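Local atomic coordinates of telomerase reverse transcriptase (Candida albicans SC5314, PDB entry 6ZDQ), a protein that probably extends chromosome ends by acting as a reverse transcriptase that copies a template within telomerase RNA into telomeric DNA repeats. Residues A[631-643]-A[677-689]. Residues are numbered along the deposited sequence; the frame is centred on the assembly and turned at random.
Sequences TFHCYKFIKFLYD and FSSFESYSEIVEW. With nucleotides of chain B.
Ile-638 lays its CG2 methyl over one face of the Trp-689 indole, 3.4 Å from the centroid of the six-membered ring and 9° off its normal, a CH-pi contact. The beta-branch suits this place: CG2 lies anti to the backbone N while CG1 turns off toward Ile-686, and CD1 runs on to the methylene chain and carboxylate of Glu-685. The broad indole also reaches the CB atoms of Leu-641 and Tyr-642 on the next turn.

Ile-686 is the knob of the contact, set in a hole formed by Cys-634, Phe-637, Ile-638 and Leu-641. Its branches divide the work: CD1 meets the ring edge of Phe-637 at CD2 (3.5 Å), CG2 touches Leu-641 CD1 (3.6 Å), and CG1 faces Cys-634 SG (3.9 Å). Cys-634 is small enough to lie against Glu-685, whose OE1 comes to 3.5 Å from Cys-634 CB. Deeper in, the Phe-637 and Phe-677 rings meet obliquely, planes at 60°, with CZ against CZ, while Phe-619 of helix 602-626 stacks on Phe-637.

Helix segments 634-643 and 684-689 thus pack with a crossing angle of -42° and their axes 10.3 Å apart at closest approach, within the all-helical C-terminal part of the telomerase protein, where helices 602-626 and 662-676 complete the core. The other side of the first helix serves RNA. His-633, at its N-cap position, donates from NE2 to O3' of C37 of chain B (2.7 Å) and also shares a hydrogen bond with O2' of that ribose. The joint is mainly apolar and aromatic, with Glu-685 at its margin, so cohesion between the two segments rests on hydrophobic burial and close fit, probably with a CH-pi contribution, while His-633 faces the RNA and leaves ribose recognition to the opposite side of the same chain segment.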
ATOM      1  N   THR A 631      15.374   1.184 -26.500  1.00112.91           N
ATOM      2  CA  THR A 631      16.752   1.434 -26.905  1.00104.37           C
ATOM      3  C   THR A 631      17.556   1.859 -25.684  1.00114.49           C
ATOM      4  O   THR A 631      17.258   2.888 -25.068  1.00 98.14           O
ATOM      5  CB  THR A 631      16.823   2.507 -27.994  1.00102.88           C
ATOM      6  OG1 THR A 631      16.040   2.098 -29.123  1.00105.02           O
ATOM      7  CG2 THR A 631      18.263   2.720 -28.434  1.00103.74           C
ATOM      8  N   PHE A 632      18.572   1.071 -25.344  1.00115.25           N
ATOM      9  CA  PHE A 632      19.404   1.351 -24.182  1.00 97.17           C
ATOM     10  C   PHE A 632      20.497   2.352 -24.534  1.00101.93           C
ATOM     11  O   PHE A 632      21.161   2.235 -25.569  1.00 99.48           O
ATOM     12  CB  PHE A 632      20.024   0.057 -23.652  1.00 97.05           C
ATOM     13  CG  PHE A 632      20.948   0.254 -22.481  1.00 95.62           C
ATOM     14  CD1 PHE A 632      20.446   0.564 -21.228  1.00 93.94           C
ATOM     15  CD2 PHE A 632      22.317   0.110 -22.630  1.00 96.31           C
ATOM     16  CE1 PHE A 632      21.294   0.739 -20.149  1.00 92.89           C
ATOM     17  CE2 PHE A 632      23.169   0.281 -21.555  1.00 95.22           C
ATOM     18  CZ  PHE A 632      22.655   0.597 -20.313  1.00 93.47           C
ATOM     19  N   HIS A 633      20.682   3.339 -23.660  1.00 98.60           N
ATOM     20  CA  HIS A 633      21.714   4.359 -23.814  1.00 96.94           C
ATOM     21  C   HIS A 633      22.681   4.225 -22.645  1.00 95.65           C
ATOM     22  O   HIS A 633      22.336   4.556 -21.506  1.00 98.15           O
ATOM     23  CB  HIS A 633      21.102   5.758 -23.875  1.00 97.20           C
ATOM     24  CG  HIS A 633      20.193   5.966 -25.045  1.00 98.82           C
ATOM     25  ND1 HIS A 633      20.646   5.978 -26.347  1.00101.07           N
ATOM     26  CD2 HIS A 633      18.856   6.169 -25.111  1.00 98.83           C
ATOM     27  CE1 HIS A 633      19.627   6.181 -27.164  1.00102.33           C
ATOM     28  NE2 HIS A 633      18.530   6.300 -26.439  1.00100.98           N
ATOM     29  N   CYS A 634      23.886   3.725 -22.930  1.00100.97           N
ATOM     30  CA  CYS A 634      24.847   3.450 -21.867  1.00 95.67           C
ATOM     31  C   CYS A 634      25.299   4.728 -21.168  1.00108.28           C
ATOM     32  O   CYS A 634      25.478   4.738 -19.944  1.00105.84           O
ATOM     33  CB  CYS A 634      26.047   2.691 -22.431  1.00 97.34           C
ATOM     34  SG  CYS A 634      27.065   1.887 -21.176  1.00121.60           S
ATOM     35  N   TYR A 635      25.498   5.812 -21.924  1.00 97.95           N
ATOM     36  CA  TYR A 635      25.992   7.048 -21.320  1.00116.90           C
ATOM     37  C   TYR A 635      24.998   7.602 -20.304  1.00110.60           C
ATOM     38  O   TYR A 635      25.399   8.142 -19.267  1.00 94.42           O
ATOM     39  CB  TYR A 635      26.301   8.087 -22.402  1.00108.94           C
ATOM     40  CG  TYR A 635      25.083   8.706 -23.049  1.00107.04           C
ATOM     41  CD1 TYR A 635      24.409   8.054 -24.073  1.00130.00           C
ATOM     42  CD2 TYR A 635      24.614   9.950 -22.644  1.00 99.68           C
ATOM     43  CE1 TYR A 635      23.297   8.618 -24.670  1.00119.46           C
ATOM     44  CE2 TYR A 635      23.503  10.521 -23.234  1.00103.50           C
ATOM     45  CZ  TYR A 635      22.849   9.851 -24.246  1.00110.99           C
ATOM     46  OH  TYR A 635      21.742  10.416 -24.838  1.00124.89           O
ATOM     47  N   LYS A 636      23.698   7.478 -20.586  1.00107.14           N
ATOM     48  CA  LYS A 636      22.695   7.914 -19.621  1.00105.25           C
ATOM     49  C   LYS A 636      22.724   7.049 -18.367  1.00105.52           C
ATOM     50  O   LYS A 636      22.577   7.559 -17.250  1.00109.80           O
ATOM     51  CB  LYS A 636      21.303   7.892 -20.256  1.00106.45           C
ATOM     52  CG  LYS A 636      20.996   9.094 -21.138  1.00103.39           C
ATOM     53  CD  LYS A 636      19.577   9.035 -21.687  1.00103.93           C
ATOM     54  CE  LYS A 636      19.200  10.329 -22.396  1.00129.70           C
ATOM     55  NZ  LYS A 636      19.199  11.496 -21.469  1.00 98.53           N
ATOM     56  N   PHE A 637      22.911   5.739 -18.533  1.00100.73           N
ATOM     57  CA  PHE A 637      22.974   4.854 -17.375  1.00108.22           C
ATOM     58  C   PHE A 637      24.235   5.103 -16.557  1.00105.27           C
ATOM     59  O   PHE A 637      24.211   5.011 -15.323  1.00 89.48           O
ATOM     60  CB  PHE A 637      22.899   3.395 -17.819  1.00 90.60           C
ATOM     61  CG  PHE A 637      22.890   2.423 -16.679  1.00101.81           C
ATOM     62  CD1 PHE A 637      21.755   2.260 -15.903  1.00100.65           C
ATOM     63  CD2 PHE A 637      24.016   1.679 -16.378  1.00101.50           C
ATOM     64  CE1 PHE A 637      21.744   1.370 -14.849  1.00106.28           C
ATOM     65  CE2 PHE A 637      24.012   0.786 -15.325  1.00 90.00           C
ATOM     66  CZ  PHE A 637      22.874   0.631 -14.559  1.00112.22           C
ATOM     67  N   ILE A 638      25.351   5.405 -17.226  1.00105.51           N
ATOM     68  CA  ILE A 638      26.579   5.738 -16.511  1.00114.36           C
ATOM     69  C   ILE A 638      26.387   7.006 -15.689  1.00105.61           C
ATOM     70  O   ILE A 638      26.899   7.122 -14.568  1.00102.20           O
ATOM     71  CB  ILE A 638      27.753   5.862 -17.499  1.00112.91           C
ATOM     72  CG1 ILE A 638      28.128   4.482 -18.048  1.00 94.01           C
ATOM     73  CG2 ILE A 638      28.953   6.521 -16.839  1.00 94.06           C
ATOM     74  CD1 ILE A 638      29.299   4.498 -19.005  1.00111.41           C
ATOM     75  N   LYS A 639      25.641   7.974 -16.226  1.00 94.92           N
ATOM     76  CA  LYS A 639      25.292   9.152 -15.437  1.00 99.54           C
ATOM     77  C   LYS A 639      24.462   8.764 -14.221  1.00101.82           C
ATOM     78  O   LYS A 639      24.646   9.317 -13.131  1.00 98.41           O
ATOM     79  CB  LYS A 639      24.542  10.165 -16.302  1.00118.02           C
ATOM     80  CG  LYS A 639      24.641  11.600 -15.800  1.00134.79           C
ATOM     81  CD  LYS A 639      23.726  12.531 -16.580  1.00136.40           C
ATOM     82  CE  LYS A 639      22.310  12.502 -16.029  1.00141.45           C
ATOM     83  NZ  LYS A 639      22.251  13.051 -14.645  1.00133.55           N
ATOM     84  N   PHE A 640      23.541   7.811 -14.391  1.00103.01           N
ATOM     85  CA  PHE A 640      22.763   7.318 -13.259  1.00 89.28           C
ATOM     86  C   PHE A 640      23.660   6.660 -12.219  1.00 89.98           C
ATOM     87  O   PHE A 640      23.499   6.892 -11.015  1.00 88.87           O
ATOM     88  CB  PHE A 640      21.692   6.343 -13.751  1.00100.59           C
ATOM     89  CG  PHE A 640      21.228   5.369 -12.706  1.00 93.49           C
ATOM     90  CD1 PHE A 640      20.318   5.752 -11.735  1.00104.77           C
ATOM     91  CD2 PHE A 640      21.695   4.064 -12.701  1.00111.71           C
ATOM     92  CE1 PHE A 640      19.890   4.855 -10.774  1.00100.99           C
ATOM     93  CE2 PHE A 640      21.270   3.164 -11.743  1.00 95.48           C
ATOM     94  CZ  PHE A 640      20.367   3.560 -10.780  1.00 91.98           C
ATOM     95  N   LEU A 641      24.611   5.833 -12.664  1.00 88.81           N
ATOM     96  CA  LEU A 641      25.557   5.226 -11.732  1.00 88.76           C
ATOM     97  C   LEU A 641      26.379   6.288 -11.015  1.00 97.31           C
ATOM     98  O   LEU A 641      26.660   6.165  -9.818  1.00 89.28           O
ATOM     99  CB  LEU A 641      26.476   4.253 -12.470  1.00 89.14           C
ATOM    100  CG  LEU A 641      25.854   2.973 -13.025  1.00 89.09           C
ATOM    101  CD1 LEU A 641      26.898   2.185 -13.785  1.00 90.03           C
ATOM    102  CD2 LEU A 641      25.262   2.134 -11.905  1.00 88.82           C
ATOM    103  N   TYR A 642      26.778   7.338 -11.738  1.00100.05           N
ATOM    104  CA  TYR A 642      27.547   8.418 -11.128  1.00 92.27           C
ATOM    105  C   TYR A 642      26.719   9.183 -10.103  1.00 93.55           C
ATOM    106  O   TYR A 642      27.232   9.563  -9.045  1.00 95.13           O
ATOM    107  CB  TYR A 642      28.067   9.363 -12.212  1.00102.55           C
ATOM    108  CG  TYR A 642      28.897  10.514 -11.688  1.00112.12           C
ATOM    109  CD1 TYR A 642      30.254  10.359 -11.441  1.00100.82           C
ATOM    110  CD2 TYR A 642      28.325  11.756 -11.446  1.00108.99           C
ATOM    111  CE1 TYR A 642      31.018  11.407 -10.964  1.00124.39           C
ATOM    112  CE2 TYR A 642      29.081  12.811 -10.968  1.00111.36           C
ATOM    113  CZ  TYR A 642      30.428  12.631 -10.730  1.00131.67           C
ATOM    114  OH  TYR A 642      31.187  13.678 -10.255  1.00127.38           O
ATOM    115  N   ASP A 643      25.442   9.429 -10.403  1.00 90.77           N
ATOM    116  CA  ASP A 643      24.596  10.178  -9.478  1.00 91.37           C
ATOM    117  C   ASP A 643      24.425   9.437  -8.157  1.00 92.39           C
ATOM    118  O   ASP A 643      24.554  10.031  -7.079  1.00105.23           O
ATOM    119  CB  ASP A 643      23.236  10.457 -10.118  1.00 91.51           C
ATOM    120  CG  ASP A 643      23.331  11.377 -11.320  1.00114.46           C
ATOM    121  OD1 ASP A 643      24.228  12.245 -11.338  1.00110.14           O
ATOM    122  OD2 ASP A 643      22.506  11.230 -12.247  1.00125.75           O
ATOM    123  N   PHE A 677      28.219  -6.158 -13.561  1.00102.32           N
ATOM    124  CA  PHE A 677      28.135  -5.724 -14.951  1.00109.13           C
ATOM    125  C   PHE A 677      29.309  -6.239 -15.776  1.00117.36           C
ATOM    126  O   PHE A 677      29.825  -5.542 -16.652  1.00109.58           O
ATOM    127  CB  PHE A 677      28.056  -4.202 -15.044  1.00 99.10           C
ATOM    128  CG  PHE A 677      26.763  -3.629 -14.541  1.00 96.86           C
ATOM    129  CD1 PHE A 677      25.633  -3.627 -15.342  1.00 94.19           C
ATOM    130  CD2 PHE A 677      26.680  -3.082 -13.273  1.00103.04           C
ATOM    131  CE1 PHE A 677      24.442  -3.100 -14.884  1.00 92.87           C
ATOM    132  CE2 PHE A 677      25.493  -2.550 -12.809  1.00123.53           C
ATOM    133  CZ  PHE A 677      24.372  -2.559 -13.616  1.00111.84           C
ATOM    134  N   SER A 678      29.748  -7.465 -15.513  1.00110.96           N
ATOM    135  CA  SER A 678      30.842  -8.078 -16.256  1.00117.95           C
ATOM    136  C   SER A 678      30.371  -9.322 -17.001  1.00159.20           C
ATOM    137  O   SER A 678      31.096 -10.312 -17.117  1.00152.47           O
ATOM    138  CB  SER A 678      32.006  -8.411 -15.326  1.00111.78           C
ATOM    139  OG  SER A 678      31.571  -9.193 -14.227  1.00143.05           O
ATOM    140  N   SER A 679      29.148  -9.287 -17.512  1.00158.14           N
ATOM    141  CA  SER A 679      28.606 -10.431 -18.239  1.00137.26           C
ATOM    142  C   SER A 679      28.127 -10.087 -19.642  1.00156.71           C
ATOM    143  O   SER A 679      28.308 -10.894 -20.557  1.00179.41           O
ATOM    144  CB  SER A 679      27.453 -11.063 -17.437  1.00133.61           C
ATOM    145  OG  SER A 679      26.411 -10.128 -17.215  1.00129.53           O
ATOM    146  N   PHE A 680      27.526  -8.916 -19.837  1.00171.43           N
ATOM    147  CA  PHE A 680      26.903  -8.558 -21.104  1.00170.91           C
ATOM    148  C   PHE A 680      27.842  -7.704 -21.949  1.00159.89           C
ATOM    149  O   PHE A 680      28.688  -6.974 -21.429  1.00144.70           O
ATOM    150  CB  PHE A 680      25.587  -7.813 -20.869  1.00162.04           C
ATOM    151  CG  PHE A 680      24.643  -7.862 -22.037  1.00164.66           C
ATOM    152  CD1 PHE A 680      23.791  -8.941 -22.211  1.00160.83           C
ATOM    153  CD2 PHE A 680      24.602  -6.828 -22.958  1.00157.53           C
ATOM    154  CE1 PHE A 680      22.919  -8.989 -23.283  1.00164.14           C
ATOM    155  CE2 PHE A 680      23.734  -6.871 -24.032  1.00151.82           C
ATOM    156  CZ  PHE A 680      22.891  -7.952 -24.195  1.00159.60           C
ATOM    157  N   GLU A 681      27.678  -7.808 -23.272  1.00155.97           N
ATOM    158  CA  GLU A 681      28.537  -7.069 -24.192  1.00143.54           C
ATOM    159  C   GLU A 681      28.347  -5.560 -24.081  1.00139.35           C
ATOM    160  O   GLU A 681      29.275  -4.801 -24.385  1.00142.41           O
ATOM    161  CB  GLU A 681      28.281  -7.529 -25.626  1.00145.48           C
ATOM    162  CG  GLU A 681      28.809  -8.917 -25.929  1.00167.44           C
ATOM    163  CD  GLU A 681      28.471  -9.370 -27.332  1.00172.39           C
ATOM    164  OE1 GLU A 681      27.391  -9.968 -27.522  1.00160.47           O
ATOM    165  OE2 GLU A 681      29.286  -9.124 -28.246  1.00179.33           O
ATOM    166  N   SER A 682      27.171  -5.106 -23.648  1.00139.86           N
ATOM    167  CA  SER A 682      26.926  -3.678 -23.494  1.00160.74           C
ATOM    168  C   SER A 682      27.330  -3.156 -22.124  1.00151.54           C
ATOM    169  O   SER A 682      27.508  -1.941 -21.967  1.00127.24           O
ATOM    170  CB  SER A 682      25.449  -3.352 -23.739  1.00157.62           C
ATOM    171  OG  SER A 682      25.217  -1.956 -23.656  1.00113.97           O
ATOM    172  N   TYR A 683      27.475  -4.037 -21.134  1.00158.80           N
ATOM    173  CA  TYR A 683      27.960  -3.638 -19.820  1.00159.75           C
ATOM    174  C   TYR A 683      29.466  -3.417 -19.796  1.00151.00           C
ATOM    175  O   TYR A 683      29.983  -2.918 -18.791  1.00149.05           O
ATOM    176  CB  TYR A 683      27.588  -4.689 -18.769  1.00163.52           C
ATOM    177  CG  TYR A 683      26.104  -4.924 -18.593  1.00163.88           C
ATOM    178  CD1 TYR A 683      25.168  -4.018 -19.080  1.00156.95           C
ATOM    179  CD2 TYR A 683      25.639  -6.051 -17.928  1.00159.24           C
ATOM    180  CE1 TYR A 683      23.811  -4.236 -18.917  1.00159.46           C
ATOM    181  CE2 TYR A 683      24.286  -6.278 -17.762  1.00164.83           C
ATOM    182  CZ  TYR A 683      23.377  -5.367 -18.257  1.00172.28           C
ATOM    183  OH  TYR A 683      22.028  -5.589 -18.091  1.00174.64           O
ATOM    184  N   SER A 684      30.173  -3.791 -20.865  1.00137.54           N
ATOM    185  CA  SER A 684      31.623  -3.628 -20.905  1.00124.12           C
ATOM    186  C   SER A 684      32.027  -2.168 -20.742  1.00128.71           C
ATOM    187  O   SER A 684      32.985  -1.859 -20.025  1.00131.81           O
ATOM    188  CB  SER A 684      32.177  -4.197 -22.212  1.00141.79           C
ATOM    189  OG  SER A 684      31.568  -3.581 -23.335  1.00146.52           O
ATOM    190  N   GLU A 685      31.309  -1.258 -21.404  1.00127.44           N
ATOM    191  CA  GLU A 685      31.621   0.166 -21.295  1.00122.97           C
ATOM    192  C   GLU A 685      31.537   0.644 -19.849  1.00131.09           C
ATOM    193  O   GLU A 685      32.312   1.510 -19.427  1.00117.09           O
ATOM    194  CB  GLU A 685      30.676   0.969 -22.187  1.00118.58           C
ATOM    195  CG  GLU A 685      30.849   2.472 -22.101  1.00134.34           C
ATOM    196  CD  GLU A 685      29.870   3.215 -22.986  1.00147.12           C
ATOM    197  OE1 GLU A 685      29.228   2.562 -23.836  1.00121.35           O
ATOM    198  OE2 GLU A 685      29.741   4.447 -22.826  1.00149.98           O
ATOM    199  N   ILE A 686      30.601   0.087 -19.077  1.00131.97           N
ATOM    200  CA  ILE A 686      30.470   0.449 -17.666  1.00108.93           C
ATOM    201  C   ILE A 686      31.722   0.053 -16.891  1.00112.96           C
ATOM    202  O   ILE A 686      32.254   0.834 -16.094  1.00103.77           O
ATOM    203  CB  ILE A 686      29.211  -0.199 -17.066  1.00118.83           C
ATOM    204  CG1 ILE A 686      27.954   0.342 -17.745  1.00116.63           C
ATOM    205  CG2 ILE A 686      29.165   0.022 -15.564  1.00102.06           C
ATOM    206  CD1 ILE A 686      26.695  -0.391 -17.357  1.00113.70           C
ATOM    207  N   VAL A 687      32.206  -1.172 -17.115  1.00127.08           N
ATOM    208  CA  VAL A 687      33.327  -1.701 -16.338  1.00114.81           C
ATOM    209  C   VAL A 687      34.567  -0.833 -16.510  1.00123.47           C
ATOM    210  O   VAL A 687      35.265  -0.525 -15.536  1.00133.09           O
ATOM    211  CB  VAL A 687      33.598  -3.166 -16.730  1.00117.94           C
ATOM    212  CG1 VAL A 687      35.026  -3.563 -16.384  1.00118.34           C
ATOM    213  CG2 VAL A 687      32.613  -4.083 -16.029  1.00122.58           C
ATOM    214  N   GLU A 688      34.869  -0.433 -17.746  1.00126.92           N
ATOM    215  CA  GLU A 688      36.050   0.391 -17.977  1.00121.12           C
ATOM    216  C   GLU A 688      35.918   1.755 -17.307  1.00130.06           C
ATOM    217  O   GLU A 688      36.897   2.281 -16.764  1.00136.67           O
ATOM    218  CB  GLU A 688      36.306   0.545 -19.476  1.00123.59           C
ATOM    219  CG  GLU A 688      36.983  -0.662 -20.113  1.00142.64           C
ATOM    220  CD  GLU A 688      36.000  -1.716 -20.588  1.00145.39           C
ATOM    221  OE1 GLU A 688      35.249  -1.438 -21.548  1.00134.67           O
ATOM    222  OE2 GLU A 688      35.976  -2.820 -20.003  1.00145.70           O
ATOM    223  N   TRP A 689      34.721   2.345 -17.335  1.00126.66           N
ATOM    224  CA  TRP A 689      34.551   3.683 -16.771  1.00121.98           C
ATOM    225  C   TRP A 689      34.596   3.668 -15.247  1.00123.31           C
ATOM    226  O   TRP A 689      35.243   4.527 -14.636  1.00123.83           O
ATOM    227  CB  TRP A 689      33.238   4.303 -17.251  1.00103.70           C
ATOM    228  CG  TRP A 689      32.824   5.476 -16.419  1.00 97.13           C
ATOM    229  CD1 TRP A 689      33.280   6.758 -16.523  1.00132.95           C
ATOM    230  CD2 TRP A 689      31.880   5.474 -15.340  1.00103.63           C
ATOM    231  NE1 TRP A 689      32.675   7.555 -15.580  1.00148.50           N
ATOM    232  CE2 TRP A 689      31.811   6.788 -14.842  1.00108.58           C
ATOM    233  CE3 TRP A 689      31.084   4.486 -14.752  1.00120.09           C
ATOM    234  CZ2 TRP A 689      30.977   7.142 -13.782  1.00 93.58           C
ATOM    235  CZ3 TRP A 689      30.259   4.838 -13.700  1.00126.69           C
ATOM    236  CH2 TRP A 689      30.212   6.156 -13.227  1.00107.19           C
TER
ATOM    237  P     C B  37      11.405   6.021 -24.431  1.00110.07           P
ATOM    238  OP1   C B  37      11.556   6.232 -22.970  1.00110.89           O
ATOM    239  OP2   C B  37      10.710   7.047 -25.254  1.00111.82           O
ATOM    240  O5'   C B  37      12.847   5.772 -25.051  1.00108.94           O
ATOM    241  C5'   C B  37      13.583   6.837 -25.621  1.00110.19           C
ATOM    242  C4'   C B  37      14.470   6.360 -26.739  1.00109.16           C
ATOM    243  O4'   C B  37      13.674   5.717 -27.766  1.00108.47           O
ATOM    244  C3'   C B  37      15.213   7.454 -27.479  1.00110.67           C
ATOM    245  O3'   C B  37      16.379   7.868 -26.797  1.00126.13           O
ATOM    246  C2'   C B  37      15.484   6.825 -28.836  1.00109.94           C
ATOM    247  O2'   C B  37      16.599   5.948 -28.765  1.00108.59           O
ATOM    248  C1'   C B  37      14.220   5.988 -29.041  1.00108.97           C
ATOM    249  N1    C B  37      13.191   6.681 -29.852  1.00110.42           N
ATOM    250  C2    C B  37      13.407   6.926 -31.213  1.00111.26           C
ATOM    251  O2    C B  37      14.477   6.582 -31.739  1.00113.47           O
ATOM    252  N3    C B  37      12.443   7.547 -31.933  1.00112.79           N
ATOM    253  C4    C B  37      11.300   7.910 -31.352  1.00113.46           C
ATOM    254  N4    C B  37      10.380   8.517 -32.106  1.00115.18           N
ATOM    255  C5    C B  37      11.048   7.666 -29.972  1.00112.69           C
ATOM    256  C6    C B  37      12.009   7.054 -29.272  1.00111.18           C
ATOM    257  P     G B  38      16.503   9.386 -26.302  1.00113.36           P
ATOM    258  OP1   G B  38      17.690   9.481 -25.412  1.00120.88           O
ATOM    259  OP2   G B  38      15.166   9.803 -25.804  1.00114.50           O
ATOM    260  O5'   G B  38      16.787  10.192 -27.646  1.00142.80           O
ATOM    261  C5'   G B  38      17.778   9.754 -28.563  1.00114.10           C
ATOM    262  C4'   G B  38      17.493  10.249 -29.959  1.00115.49           C
ATOM    263  O4'   G B  38      16.347   9.547 -30.508  1.00114.70           O
ATOM    264  C3'   G B  38      17.110  11.715 -30.077  1.00118.21           C
ATOM    265  O3'   G B  38      18.217  12.595 -30.024  1.00119.63           O
ATOM    266  C2'   G B  38      16.349  11.747 -31.394  1.00119.09           C
ATOM    267  O2'   G B  38      17.245  11.693 -32.495  1.00128.40           O
ATOM    268  C1'   G B  38      15.594  10.421 -31.326  1.00116.76           C
ATOM    269  N9    G B  38      14.255  10.586 -30.727  1.00117.10           N
ATOM    270  C8    G B  38      13.904  10.392 -29.412  1.00116.40           C
ATOM    271  N7    G B  38      12.641  10.622 -29.179  1.00117.27           N
ATOM    272  C5    G B  38      12.128  10.992 -30.414  1.00118.54           C
ATOM    273  C6    G B  38      10.810  11.360 -30.787  1.00120.02           C
ATOM    274  O6    G B  38       9.803  11.432 -30.074  1.00120.52           O
ATOM    275  N1    G B  38      10.727  11.660 -32.142  1.00121.21           N
ATOM    276  C2    G B  38      11.774  11.615 -33.026  1.00121.12           C
ATOM    277  N2    G B  38      11.489  11.941 -34.295  1.00122.72           N
ATOM    278  N3    G B  38      13.008  11.274 -32.693  1.00119.80           N
ATOM    279  C4    G B  38      13.111  10.979 -31.380  1.00118.50           C
ATOM    280  P     U B  46      21.734  16.757 -17.406  1.00228.12           P
ATOM    281  OP1   U B  46      21.129  16.230 -16.156  1.00202.32           O
ATOM    282  OP2   U B  46      22.918  16.075 -17.991  1.00199.12           O
ATOM    283  O5'   U B  46      20.599  16.819 -18.521  1.00216.30           O
ATOM    284  C5'   U B  46      19.361  16.149 -18.346  1.00195.42           C
ATOM    285  C4'   U B  46      18.213  17.125 -18.291  1.00206.28           C
ATOM    286  O4'   U B  46      18.512  18.284 -19.116  1.00199.73           O
ATOM    287  C3'   U B  46      16.885  16.620 -18.830  1.00192.07           C
ATOM    288  O3'   U B  46      16.166  15.833 -17.896  1.00193.91           O
ATOM    289  C2'   U B  46      16.173  17.906 -19.218  1.00201.07           C
ATOM    290  O2'   U B  46      15.643  18.554 -18.069  1.00191.83           O
ATOM    291  C1'   U B  46      17.336  18.742 -19.748  1.00189.12           C
ATOM    292  N1    U B  46      17.518  18.607 -21.215  1.00186.56           N
ATOM    293  C2    U B  46      16.502  18.975 -22.087  1.00183.94           C
ATOM    294  O2    U B  46      15.415  19.403 -21.738  1.00183.14           O
ATOM    295  N3    U B  46      16.794  18.811 -23.419  1.00182.27           N
ATOM    296  C4    U B  46      17.968  18.339 -23.968  1.00182.90           C
ATOM    297  O4    U B  46      18.073  18.255 -25.193  1.00181.20           O
ATOM    298  C5    U B  46      18.969  17.989 -23.009  1.00185.61           C
ATOM    299  C6    U B  46      18.715  18.136 -21.705  1.00187.29           C
TER